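Local coordinates for vacuolar protein sorting 29 (Cryptosporidium parvum, PDB 2A22), which probably serves in vesicular protein transport as a retromer-type sorting subunit built on a calcineurin-like phosphoesterase fold, at residues P130-I144 / L153-N165. Numbering follows the deposited sequence.
Sequences PGSLEQWQRRLDCDI and LRVFEKNGKLFLN
Glu134 OE2 is gripped by two donors, one from the beta hairpin and one from its own helix. Asn159 ND2, at the hairpin turn, donates to the syn lone pair of Glu134 OE2 at 2.7 Å, its amide nearly coplanar with the carboxylate. Arg138 NH2, one helical turn on, reaches Glu134 OE2 from above the carboxylate plane at 3.0 Å in a salt bridge. An extended Glu134 side chain, with CG anti to the backbone N (chi1 -161°), carries the carboxylate out to this turn, where the Lys158 side chain crosses it at about a right angle, CE beside OE1. The type I' turn from Lys158 to Lys161 thus meets the middle of helix 130-140.

Phe163 buries more surface against the helix segment than any other residue of the hairpin. The edge of the Phe163 ring meets Leu133 O, 3.6 Å from Phe163 CE1, and its CZ touches Gln137 CG. Phe163 CB covers one face of the Phe156 ring, toward its rim, while Leu133 CD1 meets the edge of that ring and Pro130 CB lies near Phe156 CZ. The aliphatic part of Lys161 crosses the bent Gln137 side chain, with Lys161 CD 3.3 Å from Cys142 O.

After a Schellman motif at Asp141 ends the helix, the chain turns back into the sheet: Leu162 N donates to Asp143 O at 3.1 Å, and Ile144 pairs in parallel with Leu162, their side chains alongside each other. Helix 130-140 crosses steeply over strands 161-165 and 154-158 on one face of the mixed sheet, with Leu133 also touching Leu145 of strand 144-147; on the opposite face, Leu162 and Leu164 pack against Met187 of strand 183-190, in keeping with the alpha-beta-beta-alpha sandwich.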
ATOM      1  N   PRO A 130      11.209  12.964   3.534  1.00 33.59           N
ATOM      2  CA  PRO A 130      11.938  11.849   4.171  1.00 34.06           C
ATOM      3  C   PRO A 130      12.087  12.051   5.669  1.00 34.78           C
ATOM      4  O   PRO A 130      11.904  11.095   6.441  1.00 34.90           O
ATOM      5  CB  PRO A 130      13.297  11.885   3.479  1.00 32.87           C
ATOM      6  CG  PRO A 130      12.989  12.443   2.138  1.00 32.75           C
ATOM      7  CD  PRO A 130      11.966  13.515   2.397  1.00 33.40           C
ATOM      8  N   GLY A 131      12.378  13.296   6.060  1.00 35.35           N
ATOM      9  CA  GLY A 131      12.531  13.671   7.461  1.00 36.14           C
ATOM     10  C   GLY A 131      11.224  13.555   8.220  1.00 35.82           C
ATOM     11  O   GLY A 131      11.193  13.065   9.348  1.00 36.69           O
ATOM     12  N   SER A 132      10.137  13.997   7.603  1.00 34.69           N
ATOM     13  CA  SER A 132       8.845  13.884   8.245  1.00 34.53           C
ATOM     14  C   SER A 132       8.388  12.408   8.255  1.00 34.13           C
ATOM     15  O   SER A 132       7.853  11.884   9.260  1.00 31.68           O
ATOM     16  CB  SER A 132       7.854  14.806   7.562  1.00 34.78           C
ATOM     17  OG  SER A 132       6.652  14.878   8.310  1.00 44.24           O
ATOM     18  N   LEU A 133       8.652  11.716   7.153  1.00 32.44           N
ATOM     19  CA  LEU A 133       8.368  10.281   7.099  1.00 31.60           C
ATOM     20  C   LEU A 133       9.084   9.560   8.222  1.00 31.31           C
ATOM     21  O   LEU A 133       8.485   8.741   8.936  1.00 30.66           O
ATOM     22  CB  LEU A 133       8.749   9.687   5.746  1.00 29.16           C
ATOM     23  CG  LEU A 133       7.711   9.932   4.652  1.00 29.86           C
ATOM     24  CD1 LEU A 133       8.231   9.334   3.361  1.00 23.55           C
ATOM     25  CD2 LEU A 133       6.296   9.382   5.007  1.00 21.24           C
ATOM     26  N   GLU A 134      10.359   9.901   8.398  1.00 31.78           N
ATOM     27  CA  GLU A 134      11.169   9.293   9.454  1.00 34.20           C
ATOM     28  C   GLU A 134      10.649   9.583  10.873  1.00 31.00           C
ATOM     29  O   GLU A 134      10.743   8.734  11.749  1.00 28.62           O
ATOM     30  CB  GLU A 134      12.643   9.673   9.319  1.00 32.35           C
ATOM     31  CG  GLU A 134      13.550   8.710  10.105  1.00 42.22           C
ATOM     32  CD  GLU A 134      15.020   9.117  10.114  1.00 42.19           C
ATOM     33  OE1 GLU A 134      15.328  10.315   9.871  1.00 50.30           O
ATOM     34  OE2 GLU A 134      15.861   8.226  10.376  1.00 49.04           O
ATOM     35  N   GLN A 135      10.069  10.763  11.077  1.00 31.03           N
ATOM     36  CA  GLN A 135       9.438  11.095  12.363  1.00 32.92           C
ATOM     37  C   GLN A 135       8.216  10.226  12.643  1.00 31.65           C
ATOM     38  O   GLN A 135       7.927   9.878  13.792  1.00 30.27           O
ATOM     39  CB  GLN A 135       9.085  12.581  12.403  1.00 34.37           C
ATOM     40  CG  GLN A 135      10.335  13.448  12.117  1.00 42.94           C
ATOM     41  CD  GLN A 135      10.127  14.928  12.401  1.00 53.47           C
ATOM     42  OE1 GLN A 135      10.047  15.338  13.564  1.00 56.32           O
ATOM     43  NE2 GLN A 135      10.051  15.746  11.335  1.00 55.59           N
ATOM     44  N   TRP A 136       7.514   9.866  11.570  1.00 29.72           N
ATOM     45  CA  TRP A 136       6.399   8.953  11.664  1.00 28.66           C
ATOM     46  C   TRP A 136       6.796   7.501  11.891  1.00 27.77           C
ATOM     47  O   TRP A 136       6.110   6.834  12.656  1.00 28.24           O
ATOM     48  CB  TRP A 136       5.457   9.105  10.468  1.00 27.49           C
ATOM     49  CG  TRP A 136       4.573  10.301  10.628  1.00 27.06           C
ATOM     50  CD1 TRP A 136       4.779  11.568  10.119  1.00 28.70           C
ATOM     51  CD2 TRP A 136       3.362  10.366  11.384  1.00 25.06           C
ATOM     52  NE1 TRP A 136       3.741  12.405  10.502  1.00 27.62           N
ATOM     53  CE2 TRP A 136       2.863  11.688  11.273  1.00 28.20           C
ATOM     54  CE3 TRP A 136       2.636   9.430  12.133  1.00 25.92           C
ATOM     55  CZ2 TRP A 136       1.672  12.091  11.889  1.00 30.64           C
ATOM     56  CZ3 TRP A 136       1.445   9.832  12.730  1.00 27.28           C
ATOM     57  CH2 TRP A 136       0.979  11.144  12.607  1.00 28.29           C
ATOM     58  N   GLN A 137       7.874   6.996  11.270  1.00 26.59           N
ATOM     59  CA  GLN A 137       8.272   5.611  11.608  1.00 28.01           C
ATOM     60  C   GLN A 137       8.651   5.478  13.071  1.00 28.23           C
ATOM     61  O   GLN A 137       8.304   4.487  13.706  1.00 28.57           O
ATOM     62  CB  GLN A 137       9.347   4.972  10.700  1.00 26.76           C
ATOM     63  CG  GLN A 137      10.733   5.501  10.777  1.00 30.79           C
ATOM     64  CD  GLN A 137      11.651   4.882  11.839  1.00 28.17           C
ATOM     65  OE1 GLN A 137      11.304   3.983  12.625  1.00 31.01           O
ATOM     66  NE2 GLN A 137      12.844   5.382  11.854  1.00 32.66           N
ATOM     67  N   ARG A 138       9.356   6.484  13.582  1.00 29.53           N
ATOM     68  CA  ARG A 138       9.796   6.505  14.973  1.00 32.63           C
ATOM     69  C   ARG A 138       8.573   6.588  15.887  1.00 30.86           C
ATOM     70  O   ARG A 138       8.490   5.877  16.900  1.00 27.58           O
ATOM     71  CB  ARG A 138      10.755   7.679  15.206  1.00 32.42           C
ATOM     72  CG  ARG A 138      12.136   7.422  14.645  1.00 38.62           C
ATOM     73  CD  ARG A 138      13.179   8.471  15.069  1.00 40.20           C
ATOM     74  NE  ARG A 138      14.230   8.555  14.046  1.00 51.80           N
ATOM     75  CZ  ARG A 138      15.437   9.106  14.211  1.00 54.18           C
ATOM     76  NH1 ARG A 138      15.782   9.643  15.375  1.00 55.78           N
ATOM     77  NH2 ARG A 138      16.306   9.114  13.201  1.00 53.51           N
ATOM     78  N   ARG A 139       7.613   7.438  15.507  1.00 30.66           N
ATOM     79  CA  ARG A 139       6.373   7.536  16.262  1.00 31.58           C
ATOM     80  C   ARG A 139       5.667   6.196  16.320  1.00 32.76           C
ATOM     81  O   ARG A 139       5.264   5.748  17.407  1.00 32.97           O
ATOM     82  CB  ARG A 139       5.444   8.594  15.678  1.00 33.35           C
ATOM     83  CG  ARG A 139       3.987   8.372  16.051  1.00 39.63           C
ATOM     84  CD  ARG A 139       3.349   9.577  16.717  1.00 46.21           C
ATOM     85  NE  ARG A 139       3.646  10.810  15.997  1.00 46.64           N
ATOM     86  CZ  ARG A 139       2.774  11.796  15.809  1.00 51.74           C
ATOM     87  NH1 ARG A 139       1.515  11.701  16.271  1.00 46.63           N
ATOM     88  NH2 ARG A 139       3.165  12.876  15.135  1.00 49.84           N
ATOM     89  N   LEU A 140       5.499   5.564  15.151  1.00 30.16           N
ATOM     90  CA  LEU A 140       4.841   4.270  15.078  1.00 28.67           C
ATOM     91  C   LEU A 140       5.784   3.172  15.546  1.00 28.94           C
ATOM     92  O   LEU A 140       5.358   2.059  15.823  1.00 28.79           O
ATOM     93  CB  LEU A 140       4.320   3.990  13.659  1.00 28.51           C
ATOM     94  CG  LEU A 140       3.278   4.974  13.095  1.00 27.91           C
ATOM     95  CD1 LEU A 140       2.861   4.615  11.662  1.00 29.24           C
ATOM     96  CD2 LEU A 140       2.058   5.063  14.009  1.00 28.74           C
ATOM     97  N   ASP A 141       7.067   3.496  15.639  1.00 28.80           N
ATOM     98  CA  ASP A 141       8.074   2.527  16.091  1.00 30.79           C
ATOM     99  C   ASP A 141       8.096   1.297  15.194  1.00 29.25           C
ATOM    100  O   ASP A 141       8.038   0.152  15.677  1.00 30.53           O
ATOM    101  CB  ASP A 141       7.832   2.106  17.558  1.00 31.86           C
ATOM    102  CG  ASP A 141       9.040   1.382  18.154  1.00 34.88           C
ATOM    103  OD1 ASP A 141      10.150   1.957  18.095  1.00 38.59           O
ATOM    104  OD2 ASP A 141       8.886   0.243  18.655  1.00 35.51           O
ATOM    105  N   CYS A 142       8.147   1.531  13.883  1.00 27.43           N
ATOM    106  CA  CYS A 142       8.097   0.431  12.920  1.00 24.49           C
ATOM    107  C   CYS A 142       9.436   0.252  12.190  1.00 22.92           C
ATOM    108  O   CYS A 142      10.267   1.158  12.183  1.00 22.64           O
ATOM    109  CB  CYS A 142       6.906   0.608  11.958  1.00 23.61           C
ATOM    110  SG  CYS A 142       6.952   2.133  11.036  1.00 23.05           S
ATOM    111  N   ASP A 143       9.658  -0.938  11.631  1.00 20.84           N
ATOM    112  CA  ASP A 143      10.824  -1.209  10.783  1.00 18.35           C
ATOM    113  C   ASP A 143      10.598  -0.791   9.340  1.00 18.80           C
ATOM    114  O   ASP A 143      11.534  -0.452   8.639  1.00 18.54           O
ATOM    115  CB  ASP A 143      11.158  -2.699  10.807  1.00 19.57           C
ATOM    116  CG  ASP A 143      11.348  -3.207  12.201  1.00 22.96           C
ATOM    117  OD1 ASP A 143      12.213  -2.657  12.899  1.00 29.62           O
ATOM    118  OD2 ASP A 143      10.618  -4.122  12.616  1.00 23.63           O
ATOM    119  N   ILE A 144       9.347  -0.856   8.889  1.00 20.47           N
ATOM    120  CA  ILE A 144       8.985  -0.498   7.518  1.00 18.60           C
ATOM    121  C   ILE A 144       7.750   0.382   7.599  1.00 18.92           C
ATOM    122  O   ILE A 144       6.773   0.060   8.301  1.00 21.52           O
ATOM    123  CB  ILE A 144       8.690  -1.751   6.628  1.00 19.29           C
ATOM    124  CG1 ILE A 144       9.884  -2.729   6.610  1.00 17.30           C
ATOM    125  CG2 ILE A 144       8.277  -1.320   5.193  1.00 16.05           C
ATOM    126  CD1 ILE A 144       9.585  -4.125   5.983  1.00 16.95           C
ATOM    127  N   LEU A 153       5.296   6.592  -6.604  1.00 21.22           N
ATOM    128  CA  LEU A 153       5.901   5.296  -6.371  1.00 23.77           C
ATOM    129  C   LEU A 153       7.318   5.493  -5.840  1.00 25.27           C
ATOM    130  O   LEU A 153       8.120   6.228  -6.435  1.00 27.14           O
ATOM    131  CB  LEU A 153       5.923   4.520  -7.683  1.00 22.25           C
ATOM    132  CG  LEU A 153       6.267   3.033  -7.784  1.00 23.65           C
ATOM    133  CD1 LEU A 153       5.402   2.160  -6.867  1.00 19.04           C
ATOM    134  CD2 LEU A 153       6.138   2.630  -9.262  1.00 23.57           C
ATOM    135  N   ARG A 154       7.612   4.885  -4.696  1.00 22.86           N
ATOM    136  CA  ARG A 154       8.927   5.069  -4.101  1.00 22.96           C
ATOM    137  C   ARG A 154       9.342   3.979  -3.117  1.00 22.25           C
ATOM    138  O   ARG A 154       8.528   3.472  -2.341  1.00 17.57           O
ATOM    139  CB  ARG A 154       9.024   6.413  -3.389  1.00 26.43           C
ATOM    140  CG  ARG A 154      10.469   6.776  -3.029  1.00 31.74           C
ATOM    141  CD  ARG A 154      10.587   8.196  -2.509  1.00 41.22           C
ATOM    142  NE  ARG A 154       9.730   8.457  -1.352  1.00 45.16           N
ATOM    143  CZ  ARG A 154       9.650   9.630  -0.725  1.00 48.13           C
ATOM    144  NH1 ARG A 154      10.373  10.666  -1.127  1.00 51.06           N
ATOM    145  NH2 ARG A 154       8.836   9.773   0.304  1.00 51.33           N
ATOM    146  N   VAL A 155      10.630   3.662  -3.161  1.00 21.63           N
ATOM    147  CA  VAL A 155      11.284   2.777  -2.212  1.00 21.44           C
ATOM    148  C   VAL A 155      12.535   3.501  -1.754  1.00 23.62           C
ATOM    149  O   VAL A 155      13.363   3.883  -2.587  1.00 21.48           O
ATOM    150  CB  VAL A 155      11.821   1.521  -2.908  1.00 22.48           C
ATOM    151  CG1 VAL A 155      12.591   0.619  -1.908  1.00 15.63           C
ATOM    152  CG2 VAL A 155      10.719   0.795  -3.623  1.00 22.82           C
ATOM    153  N   PHE A 156      12.701   3.682  -0.450  1.00 22.25           N
ATOM    154  CA  PHE A 156      14.021   4.057   0.012  1.00 25.45           C
ATOM    155  C   PHE A 156      14.260   3.631   1.438  1.00 26.64           C
ATOM    156  O   PHE A 156      13.308   3.503   2.235  1.00 25.86           O
ATOM    157  CB  PHE A 156      14.293   5.561  -0.164  1.00 28.40           C
ATOM    158  CG  PHE A 156      13.597   6.425   0.829  1.00 27.82           C
ATOM    159  CD1 PHE A 156      14.238   6.802   2.001  1.00 28.66           C
ATOM    160  CD2 PHE A 156      12.307   6.889   0.581  1.00 33.34           C
ATOM    161  CE1 PHE A 156      13.602   7.604   2.939  1.00 30.94           C
ATOM    162  CE2 PHE A 156      11.653   7.721   1.502  1.00 37.71           C
ATOM    163  CZ  PHE A 156      12.309   8.066   2.700  1.00 35.93           C
ATOM    164  N   GLU A 157      15.543   3.420   1.733  1.00 25.71           N
ATOM    165  CA  GLU A 157      16.002   3.064   3.054  1.00 27.44           C
ATOM    166  C   GLU A 157      16.707   4.265   3.665  1.00 27.80           C
ATOM    167  O   GLU A 157      17.375   5.015   2.973  1.00 27.07           O
ATOM    168  CB  GLU A 157      16.911   1.821   2.983  1.00 26.92           C
ATOM    169  CG  GLU A 157      17.556   1.394   4.316  1.00 28.67           C
ATOM    170  CD  GLU A 157      18.902   2.078   4.554  1.00 30.79           C
ATOM    171  OE1 GLU A 157      19.627   2.301   3.556  1.00 36.43           O
ATOM    172  OE2 GLU A 157      19.228   2.405   5.720  1.00 29.98           O
ATOM    173  N   LYS A 158      16.529   4.448   4.964  1.00 29.19           N
ATOM    174  CA  LYS A 158      17.228   5.498   5.699  1.00 32.13           C
ATOM    175  C   LYS A 158      17.414   5.009   7.129  1.00 31.00           C
ATOM    176  O   LYS A 158      16.434   4.653   7.795  1.00 30.37           O
ATOM    177  CB  LYS A 158      16.441   6.806   5.690  1.00 33.65           C
ATOM    178  CG  LYS A 158      17.203   7.967   6.348  1.00 36.89           C
ATOM    179  CD  LYS A 158      16.496   9.321   6.137  1.00 37.68           C
ATOM    180  CE  LYS A 158      17.214  10.461   6.885  1.00 43.25           C
ATOM    181  NZ  LYS A 158      18.726  10.350   6.839  1.00 45.89           N
ATOM    182  N   ASN A 159      18.677   4.957   7.567  1.00 32.27           N
ATOM    183  CA  ASN A 159      19.063   4.484   8.911  1.00 32.10           C
ATOM    184  C   ASN A 159      18.526   3.115   9.253  1.00 29.64           C
ATOM    185  O   ASN A 159      18.069   2.893  10.374  1.00 27.28           O
ATOM    186  CB  ASN A 159      18.613   5.476   9.987  1.00 33.91           C
ATOM    187  CG  ASN A 159      19.292   6.814   9.849  1.00 40.57           C
ATOM    188  OD1 ASN A 159      20.484   6.891   9.485  1.00 41.61           O
ATOM    189  ND2 ASN A 159      18.543   7.892  10.131  1.00 39.00           N
ATOM    190  N   GLY A 160      18.558   2.204   8.282  1.00 27.15           N
ATOM    191  CA  GLY A 160      18.042   0.849   8.515  1.00 25.42           C
ATOM    192  C   GLY A 160      16.531   0.669   8.516  1.00 24.03           C
ATOM    193  O   GLY A 160      16.049  -0.421   8.773  1.00 23.74           O
ATOM    194  N   LYS A 161      15.785   1.722   8.213  1.00 23.64           N
ATOM    195  CA  LYS A 161      14.318   1.630   8.096  1.00 24.07           C
ATOM    196  C   LYS A 161      13.920   1.759   6.626  1.00 23.38           C
ATOM    197  O   LYS A 161      14.621   2.410   5.841  1.00 22.55           O
ATOM    198  CB  LYS A 161      13.639   2.712   8.958  1.00 24.55           C
ATOM    199  CG  LYS A 161      14.104   2.692  10.447  1.00 27.93           C
ATOM    200  CD  LYS A 161      13.431   1.549  11.214  1.00 32.32           C
ATOM    201  CE  LYS A 161      14.243   1.064  12.411  1.00 36.64           C
ATOM    202  NZ  LYS A 161      14.959   2.207  13.013  1.00 39.39           N
ATOM    203  N   LEU A 162      12.804   1.136   6.254  1.00 22.37           N
ATOM    204  CA  LEU A 162      12.398   1.098   4.860  1.00 21.35           C
ATOM    205  C   LEU A 162      11.095   1.878   4.654  1.00 21.32           C
ATOM    206  O   LEU A 162      10.131   1.681   5.405  1.00 22.81           O
ATOM    207  CB  LEU A 162      12.285  -0.353   4.405  1.00 21.32           C
ATOM    208  CG  LEU A 162      12.029  -0.703   2.936  1.00 25.13           C
ATOM    209  CD1 LEU A 162      13.166  -0.212   2.009  1.00 23.87           C
ATOM    210  CD2 LEU A 162      11.827  -2.207   2.785  1.00 22.12           C
ATOM    211  N   PHE A 163      11.093   2.785   3.669  1.00 19.65           N
ATOM    212  CA  PHE A 163       9.947   3.673   3.364  1.00 17.69           C
ATOM    213  C   PHE A 163       9.395   3.394   1.975  1.00 17.17           C
ATOM    214  O   PHE A 163      10.108   3.550   0.974  1.00 19.25           O
ATOM    215  CB  PHE A 163      10.360   5.143   3.477  1.00 19.41           C
ATOM    216  CG  PHE A 163      10.872   5.509   4.838  1.00 22.68           C
ATOM    217  CD1 PHE A 163      10.005   6.013   5.811  1.00 26.20           C
ATOM    218  CD2 PHE A 163      12.203   5.288   5.173  1.00 22.59           C
ATOM    219  CE1 PHE A 163      10.470   6.319   7.106  1.00 26.78           C
ATOM    220  CE2 PHE A 163      12.676   5.590   6.459  1.00 28.59           C
ATOM    221  CZ  PHE A 163      11.800   6.104   7.425  1.00 23.61           C
ATOM    222  N   LEU A 164       8.145   2.933   1.921  1.00 16.20           N
ATOM    223  CA  LEU A 164       7.532   2.485   0.663  1.00 13.78           C
ATOM    224  C   LEU A 164       6.264   3.291   0.385  1.00 15.53           C
ATOM    225  O   LEU A 164       5.512   3.623   1.318  1.00 15.02           O
ATOM    226  CB  LEU A 164       7.198   0.992   0.754  1.00 14.44           C
ATOM    227  CG  LEU A 164       8.355   0.084   1.261  1.00 15.89           C
ATOM    228  CD1 LEU A 164       7.911  -1.318   1.501  1.00  9.87           C
ATOM    229  CD2 LEU A 164       9.494   0.073   0.249  1.00  8.68           C
ATOM    230  N   ASN A 165       6.038   3.606  -0.885  1.00 11.49           N
ATOM    231  CA  ASN A 165       4.778   4.206  -1.334  1.00 15.53           C
ATOM    232  C   ASN A 165       4.443   3.460  -2.599  1.00 14.05           C
ATOM    233  O   ASN A 165       5.196   3.546  -3.554  1.00 16.68           O
ATOM    234  CB  ASN A 165       4.935   5.718  -1.605  1.00 14.78           C
ATOM    235  CG  ASN A 165       3.635   6.408  -2.043  1.00 16.59           C
ATOM    236  OD1 ASN A 165       2.762   5.803  -2.681  1.00 19.19           O
ATOM    237  ND2 ASN A 165       3.525   7.713  -1.723  1.00 14.75           N
TER